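Local coordinates for protein collagen adhesin (Staphylococcus aureus, PDB 2F68) that binds collagen as a surface adhesin of the bacterium, probably by wrapping its domains around the collagen triple helix, at residues D29-D40 and S105-N116. Residues are numbered along the deposited sequence; the frame is centred on the assembly and turned at random.
Sequences DGGKTTVKMTFD and SGFAEFEVQGRN
From Lys32 opposite Gln113 to Asp40 opposite Ser105 the two strands run antiparallel, 148° between their directions, their axes 4.5 Å apart at closest. Thr33 with Val112, Val35 with Phe110, Met37 with Ala108 and Phe39 with Gly106 form hydrogen-bonded pairs. Before Lys32, Gly30 and Gly31 both face Gly114, a G1 beta bulge: Gly30 N reaches Gly114 O at 2.8 Å, while Gly114 N donates to Gly31 O. Just beyond, Asp29 OD1 takes a nearly straight bond from Asn116 N (2.8 Å) and forms a salt bridge at the edge of the Arg115 guanidinium, 3.5 Å from NE, with carboxylate and guanidinium planes 78° apart. On the inner face, Val35 lays CB over the Phe110 ring and sets CG2 3.7 Å from Val112 CG2. Phe39, its CG between backbone N and carbonyl carbon (chi1 63°), folds its ring over Gly106, whose CA is 3.9 Å from the centroid; Ile52 of strand 50-54 touches the Phe39 side chain. On the opposite face a water joins Thr34 OG1 to Glu111 OE1, and Glu111 OE2 accepts from Asn299 N. One mostly apolar, buried face and one mostly polar, partly exposed face fit a beta-sandwich sheet, here in an immunoglobulin-like adhesin domain.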
ATOM      1  N   ASP A  29      -6.813   5.712 -10.737  1.00 28.32           N
ATOM      2  CA  ASP A  29      -5.438   5.222 -10.861  1.00 28.21           C
ATOM      3  C   ASP A  29      -4.759   5.165  -9.493  1.00 27.70           C
ATOM      4  O   ASP A  29      -4.632   6.183  -8.808  1.00 26.47           O
ATOM      5  CB  ASP A  29      -4.632   6.099 -11.827  1.00 29.21           C
ATOM      6  CG  ASP A  29      -3.237   5.553 -12.094  1.00 31.92           C
ATOM      7  OD1 ASP A  29      -3.102   4.339 -12.360  1.00 29.06           O
ATOM      8  OD2 ASP A  29      -2.273   6.345 -12.047  1.00 35.52           O
ATOM      9  N   GLY A  30      -4.332   3.966  -9.106  1.00 25.83           N
ATOM     10  CA  GLY A  30      -3.740   3.735  -7.790  1.00 25.40           C
ATOM     11  C   GLY A  30      -4.788   3.561  -6.704  1.00 24.88           C
ATOM     12  O   GLY A  30      -4.487   3.697  -5.516  1.00 23.66           O
ATOM     13  N   GLY A  31      -6.017   3.259  -7.117  1.00 25.46           N
ATOM     14  CA  GLY A  31      -7.135   3.078  -6.193  1.00 25.41           C
ATOM     15  C   GLY A  31      -7.246   1.663  -5.659  1.00 25.29           C
ATOM     16  O   GLY A  31      -6.693   0.724  -6.239  1.00 25.03           O
ATOM     17  N   LYS A  32      -7.970   1.515  -4.553  1.00 25.16           N
ATOM     18  CA  LYS A  32      -8.150   0.219  -3.900  1.00 26.70           C
ATOM     19  C   LYS A  32      -9.542  -0.353  -4.151  1.00 25.99           C
ATOM     20  O   LYS A  32     -10.536   0.378  -4.137  1.00 24.39           O
ATOM     21  CB  LYS A  32      -7.904   0.335  -2.392  1.00 26.84           C
ATOM     22  CG  LYS A  32      -6.470   0.667  -2.005  1.00 29.63           C
ATOM     23  CD  LYS A  32      -6.330   0.806  -0.497  1.00 31.48           C
ATOM     24  CE  LYS A  32      -4.916   1.199  -0.105  1.00 37.90           C
ATOM     25  NZ  LYS A  32      -4.767   1.337   1.369  1.00 38.43           N
ATOM     26  N   THR A  33      -9.600  -1.663  -4.381  1.00 25.37           N
ATOM     27  CA  THR A  33     -10.867  -2.377  -4.557  1.00 23.74           C
ATOM     28  C   THR A  33     -10.797  -3.794  -3.978  1.00 23.11           C
ATOM     29  O   THR A  33      -9.728  -4.409  -3.946  1.00 23.26           O
ATOM     30  CB  THR A  33     -11.336  -2.390  -6.042  1.00 24.00           C
ATOM     31  OG1 THR A  33     -12.594  -3.067  -6.146  1.00 25.39           O
ATOM     32  CG2 THR A  33     -10.311  -3.068  -6.953  1.00 24.44           C
ATOM     33  N   THR A  34     -11.941  -4.299  -3.521  1.00 22.58           N
ATOM     34  CA  THR A  34     -12.001  -5.578  -2.813  1.00 22.77           C
ATOM     35  C   THR A  34     -12.499  -6.713  -3.711  1.00 21.91           C
ATOM     36  O   THR A  34     -13.538  -6.591  -4.363  1.00 22.57           O
ATOM     37  CB  THR A  34     -12.893  -5.482  -1.550  1.00 23.22           C
ATOM     38  OG1 THR A  34     -12.688  -4.216  -0.907  1.00 24.56           O
ATOM     39  CG2 THR A  34     -12.564  -6.598  -0.571  1.00 24.03           C
ATOM     40  N   VAL A  35     -11.746  -7.812  -3.729  1.00 21.07           N
ATOM     41  CA  VAL A  35     -12.088  -8.999  -4.514  1.00 21.15           C
ATOM     42  C   VAL A  35     -12.590 -10.111  -3.591  1.00 20.63           C
ATOM     43  O   VAL A  35     -11.953 -10.421  -2.581  1.00 21.75           O
ATOM     44  CB  VAL A  35     -10.873  -9.514  -5.335  1.00 21.16           C
ATOM     45  CG1 VAL A  35     -11.280 -10.664  -6.254  1.00 21.76           C
ATOM     46  CG2 VAL A  35     -10.250  -8.389  -6.147  1.00 20.22           C
ATOM     47  N   LYS A  36     -13.731 -10.701  -3.942  1.00 21.24           N
ATOM     48  CA  LYS A  36     -14.306 -11.800  -3.170  1.00 21.40           C
ATOM     49  C   LYS A  36     -14.495 -13.048  -4.033  1.00 21.30           C
ATOM     50  O   LYS A  36     -15.104 -12.990  -5.102  1.00 19.56           O
ATOM     51  CB  LYS A  36     -15.633 -11.377  -2.532  1.00 21.09           C
ATOM     52  CG  LYS A  36     -16.127 -12.312  -1.435  1.00 22.92           C
ATOM     53  CD  LYS A  36     -17.423 -11.811  -0.820  1.00 23.63           C
ATOM     54  CE  LYS A  36     -17.902 -12.738   0.286  1.00 30.91           C
ATOM     55  NZ  LYS A  36     -19.168 -12.258   0.904  1.00 30.59           N
ATOM     56  N   MET A  37     -13.963 -14.170  -3.551  1.00 20.46           N
ATOM     57  CA  MET A  37     -14.059 -15.453  -4.242  1.00 20.88           C
ATOM     58  C   MET A  37     -14.731 -16.478  -3.330  1.00 20.44           C
ATOM     59  O   MET A  37     -14.263 -16.720  -2.218  1.00 19.62           O
ATOM     60  CB  MET A  37     -12.662 -15.932  -4.660  1.00 19.88           C
ATOM     61  CG  MET A  37     -12.628 -17.180  -5.548  1.00 19.92           C
ATOM     62  SD  MET A  37     -12.919 -18.745  -4.687  1.00 21.44           S
ATOM     63  CE  MET A  37     -11.660 -18.702  -3.410  1.00 15.04           C
ATOM     64  N   THR A  38     -15.819 -17.079  -3.808  1.00 21.28           N
ATOM     65  CA  THR A  38     -16.546 -18.093  -3.039  1.00 22.11           C
ATOM     66  C   THR A  38     -16.433 -19.478  -3.677  1.00 21.44           C
ATOM     67  O   THR A  38     -16.278 -19.600  -4.895  1.00 20.53           O
ATOM     68  CB  THR A  38     -18.040 -17.730  -2.860  1.00 23.55           C
ATOM     69  OG1 THR A  38     -18.673 -17.647  -4.141  1.00 28.12           O
ATOM     70  CG2 THR A  38     -18.197 -16.402  -2.127  1.00 23.66           C
ATOM     71  N   PHE A  39     -16.519 -20.516  -2.845  1.00 20.43           N
ATOM     72  CA  PHE A  39     -16.390 -21.901  -3.303  1.00 20.49           C
ATOM     73  C   PHE A  39     -17.230 -22.880  -2.479  1.00 20.00           C
ATOM     74  O   PHE A  39     -17.535 -22.620  -1.314  1.00 19.21           O
ATOM     75  CB  PHE A  39     -14.915 -22.338  -3.296  1.00 18.98           C
ATOM     76  CG  PHE A  39     -14.278 -22.333  -1.927  1.00 22.16           C
ATOM     77  CD1 PHE A  39     -14.330 -23.464  -1.114  1.00 26.06           C
ATOM     78  CD2 PHE A  39     -13.615 -21.203  -1.457  1.00 24.16           C
ATOM     79  CE1 PHE A  39     -13.745 -23.463   0.149  1.00 22.11           C
ATOM     80  CE2 PHE A  39     -13.023 -21.194  -0.195  1.00 21.55           C
ATOM     81  CZ  PHE A  39     -13.087 -22.327   0.609  1.00 22.52           C
ATOM     82  N   ASP A  40     -17.600 -23.998  -3.102  1.00 20.40           N
ATOM     83  CA  ASP A  40     -18.225 -25.128  -2.405  1.00 21.42           C
ATOM     84  C   ASP A  40     -17.815 -26.466  -3.031  1.00 21.55           C
ATOM     85  O   ASP A  40     -17.226 -26.493  -4.115  1.00 21.82           O
ATOM     86  CB  ASP A  40     -19.756 -24.983  -2.335  1.00 21.31           C
ATOM     87  CG  ASP A  40     -20.414 -24.849  -3.706  1.00 22.66           C
ATOM     88  OD1 ASP A  40     -21.440 -24.142  -3.792  1.00 26.75           O
ATOM     89  OD2 ASP A  40     -19.927 -25.444  -4.692  1.00 23.56           O
ATOM     90  N   SER A 105     -18.148 -25.279   2.301  1.00 19.87           N
ATOM     91  CA  SER A 105     -18.342 -24.014   1.595  1.00 20.75           C
ATOM     92  C   SER A 105     -17.531 -22.907   2.263  1.00 20.34           C
ATOM     93  O   SER A 105     -17.386 -22.895   3.487  1.00 20.57           O
ATOM     94  CB  SER A 105     -19.824 -23.637   1.562  1.00 19.37           C
ATOM     95  OG  SER A 105     -20.352 -23.511   2.872  1.00 23.06           O
ATOM     96  N   GLY A 106     -17.008 -21.981   1.463  1.00 21.12           N
ATOM     97  CA  GLY A 106     -16.192 -20.889   1.995  1.00 19.89           C
ATOM     98  C   GLY A 106     -15.986 -19.714   1.059  1.00 19.78           C
ATOM     99  O   GLY A 106     -16.505 -19.698  -0.060  1.00 16.67           O
ATOM    100  N   PHE A 107     -15.222 -18.727   1.527  1.00 20.32           N
ATOM    101  CA  PHE A 107     -14.930 -17.523   0.747  1.00 21.33           C
ATOM    102  C   PHE A 107     -13.536 -16.950   1.022  1.00 21.56           C
ATOM    103  O   PHE A 107     -12.891 -17.303   2.013  1.00 21.42           O
ATOM    104  CB  PHE A 107     -16.012 -16.451   0.969  1.00 21.48           C
ATOM    105  CG  PHE A 107     -15.971 -15.804   2.331  1.00 21.55           C
ATOM    106  CD1 PHE A 107     -15.290 -14.605   2.527  1.00 24.48           C
ATOM    107  CD2 PHE A 107     -16.627 -16.384   3.413  1.00 25.35           C
ATOM    108  CE1 PHE A 107     -15.251 -14.001   3.781  1.00 26.15           C
ATOM    109  CE2 PHE A 107     -16.596 -15.787   4.672  1.00 27.26           C
ATOM    110  CZ  PHE A 107     -15.906 -14.593   4.855  1.00 26.98           C
ATOM    111  N   ALA A 108     -13.088 -16.066   0.132  1.00 20.83           N
ATOM    112  CA  ALA A 108     -11.810 -15.375   0.273  1.00 21.29           C
ATOM    113  C   ALA A 108     -11.946 -13.914  -0.147  1.00 21.14           C
ATOM    114  O   ALA A 108     -12.089 -13.608  -1.335  1.00 20.66           O
ATOM    115  CB  ALA A 108     -10.734 -16.072  -0.545  1.00 22.45           C
ATOM    116  N   GLU A 109     -11.905 -13.019   0.836  1.00 20.94           N
ATOM    117  CA  GLU A 109     -12.059 -11.587   0.598  1.00 21.12           C
ATOM    118  C   GLU A 109     -10.743 -10.853   0.852  1.00 21.86           C
ATOM    119  O   GLU A 109     -10.170 -10.953   1.939  1.00 22.39           O
ATOM    120  CB  GLU A 109     -13.178 -11.021   1.479  1.00 20.55           C
ATOM    121  CG  GLU A 109     -13.785  -9.721   0.968  1.00 22.72           C
ATOM    122  CD  GLU A 109     -14.960  -9.243   1.808  1.00 28.50           C
ATOM    123  OE1 GLU A 109     -14.876  -9.296   3.054  1.00 30.18           O
ATOM    124  OE2 GLU A 109     -15.968  -8.800   1.216  1.00 30.65           O
ATOM    125  N   PHE A 110     -10.271 -10.126  -0.159  1.00 22.40           N
ATOM    126  CA  PHE A 110      -9.000  -9.401  -0.083  1.00 21.12           C
ATOM    127  C   PHE A 110      -8.998  -8.141  -0.951  1.00 22.75           C
ATOM    128  O   PHE A 110      -9.748  -8.047  -1.923  1.00 22.48           O
ATOM    129  CB  PHE A 110      -7.822 -10.317  -0.455  1.00 21.63           C
ATOM    130  CG  PHE A 110      -7.965 -10.988  -1.798  1.00 19.68           C
ATOM    131  CD1 PHE A 110      -7.487 -10.376  -2.953  1.00 21.80           C
ATOM    132  CD2 PHE A 110      -8.565 -12.241  -1.904  1.00 20.56           C
ATOM    133  CE1 PHE A 110      -7.616 -10.994  -4.194  1.00 20.63           C
ATOM    134  CE2 PHE A 110      -8.697 -12.867  -3.141  1.00 19.99           C
ATOM    135  CZ  PHE A 110      -8.221 -12.242  -4.288  1.00 19.30           C
ATOM    136  N   GLU A 111      -8.145  -7.184  -0.592  1.00 23.20           N
ATOM    137  CA  GLU A 111      -8.046  -5.911  -1.310  1.00 23.35           C
ATOM    138  C   GLU A 111      -6.889  -5.897  -2.306  1.00 21.73           C
ATOM    139  O   GLU A 111      -5.818  -6.445  -2.035  1.00 21.07           O
ATOM    140  CB  GLU A 111      -7.901  -4.746  -0.325  1.00 23.33           C
ATOM    141  CG  GLU A 111      -9.133  -4.493   0.540  1.00 25.94           C
ATOM    142  CD  GLU A 111      -8.958  -3.332   1.507  1.00 26.64           C
ATOM    143  OE1 GLU A 111      -9.981  -2.742   1.912  1.00 32.21           O
ATOM    144  OE2 GLU A 111      -7.805  -3.007   1.867  1.00 29.75           O
ATOM    145  N   VAL A 112      -7.120  -5.269  -3.459  1.00 21.87           N
ATOM    146  CA  VAL A 112      -6.101  -5.130  -4.505  1.00 21.26           C
ATOM    147  C   VAL A 112      -5.969  -3.675  -4.969  1.00 22.45           C
ATOM    148  O   VAL A 112      -6.861  -2.857  -4.730  1.00 22.26           O
ATOM    149  CB  VAL A 112      -6.377  -6.052  -5.732  1.00 21.06           C
ATOM    150  CG1 VAL A 112      -6.341  -7.525  -5.336  1.00 19.05           C
ATOM    151  CG2 VAL A 112      -7.701  -5.701  -6.405  1.00 19.46           C
ATOM    152  N   GLN A 113      -4.855  -3.364  -5.630  1.00 21.93           N
ATOM    153  CA  GLN A 113      -4.614  -2.027  -6.172  1.00 23.14           C
ATOM    154  C   GLN A 113      -4.640  -2.045  -7.699  1.00 22.60           C
ATOM    155  O   GLN A 113      -3.985  -2.878  -8.330  1.00 22.75           O
ATOM    156  CB  GLN A 113      -3.278  -1.471  -5.668  1.00 23.27           C
ATOM    157  CG  GLN A 113      -3.083   0.023  -5.916  1.00 25.41           C
ATOM    158  CD  GLN A 113      -1.733   0.536  -5.439  1.00 25.93           C
ATOM    159  OE1 GLN A 113      -0.712  -0.141  -5.566  1.00 31.47           O
ATOM    160  NE2 GLN A 113      -1.723   1.748  -4.895  1.00 28.90           N
ATOM    161  N   GLY A 114      -5.401  -1.122  -8.283  1.00 20.87           N
ATOM    162  CA  GLY A 114      -5.530  -1.018  -9.734  1.00 22.65           C
ATOM    163  C   GLY A 114      -4.737   0.136 -10.315  1.00 24.48           C
ATOM    164  O   GLY A 114      -4.785   1.255  -9.800  1.00 23.40           O
ATOM    165  N   ARG A 115      -4.010  -0.141 -11.395  1.00 23.96           N
ATOM    166  CA  ARG A 115      -3.166   0.857 -12.050  1.00 25.39           C
ATOM    167  C   ARG A 115      -3.428   0.936 -13.550  1.00 26.47           C
ATOM    168  O   ARG A 115      -3.600  -0.087 -14.214  1.00 24.68           O
ATOM    169  CB  ARG A 115      -1.686   0.545 -11.806  1.00 26.55           C
ATOM    170  CG  ARG A 115      -1.143   0.991 -10.448  1.00 28.51           C
ATOM    171  CD  ARG A 115      -0.797   2.482 -10.419  1.00 37.60           C
ATOM    172  NE  ARG A 115       0.027   2.895 -11.556  1.00 42.26           N
ATOM    173  CZ  ARG A 115       1.354   2.800 -11.613  1.00 42.74           C
ATOM    174  NH1 ARG A 115       2.042   2.299 -10.593  1.00 42.23           N
ATOM    175  NH2 ARG A 115       1.998   3.206 -12.698  1.00 40.66           N
ATOM    176  N   ASN A 116      -3.460   2.160 -14.073  1.00 26.97           N
ATOM    177  CA  ASN A 116      -3.538   2.395 -15.510  1.00 29.13           C
ATOM    178  C   ASN A 116      -2.151   2.768 -16.036  1.00 30.40           C
ATOM    179  O   ASN A 116      -1.710   3.913 -15.902  1.00 30.65           O
ATOM    180  CB  ASN A 116      -4.563   3.490 -15.829  1.00 30.31           C
ATOM    181  CG  ASN A 116      -5.052   3.443 -17.272  1.00 32.61           C
ATOM    182  OD1 ASN A 116      -4.269   3.275 -18.208  1.00 35.98           O
ATOM    183  ND2 ASN A 116      -6.358   3.604 -17.453  1.00 30.54           N
TER
HETATM  184  O   HOH W   1     -12.126  -4.418   2.235  1.00 30.85           O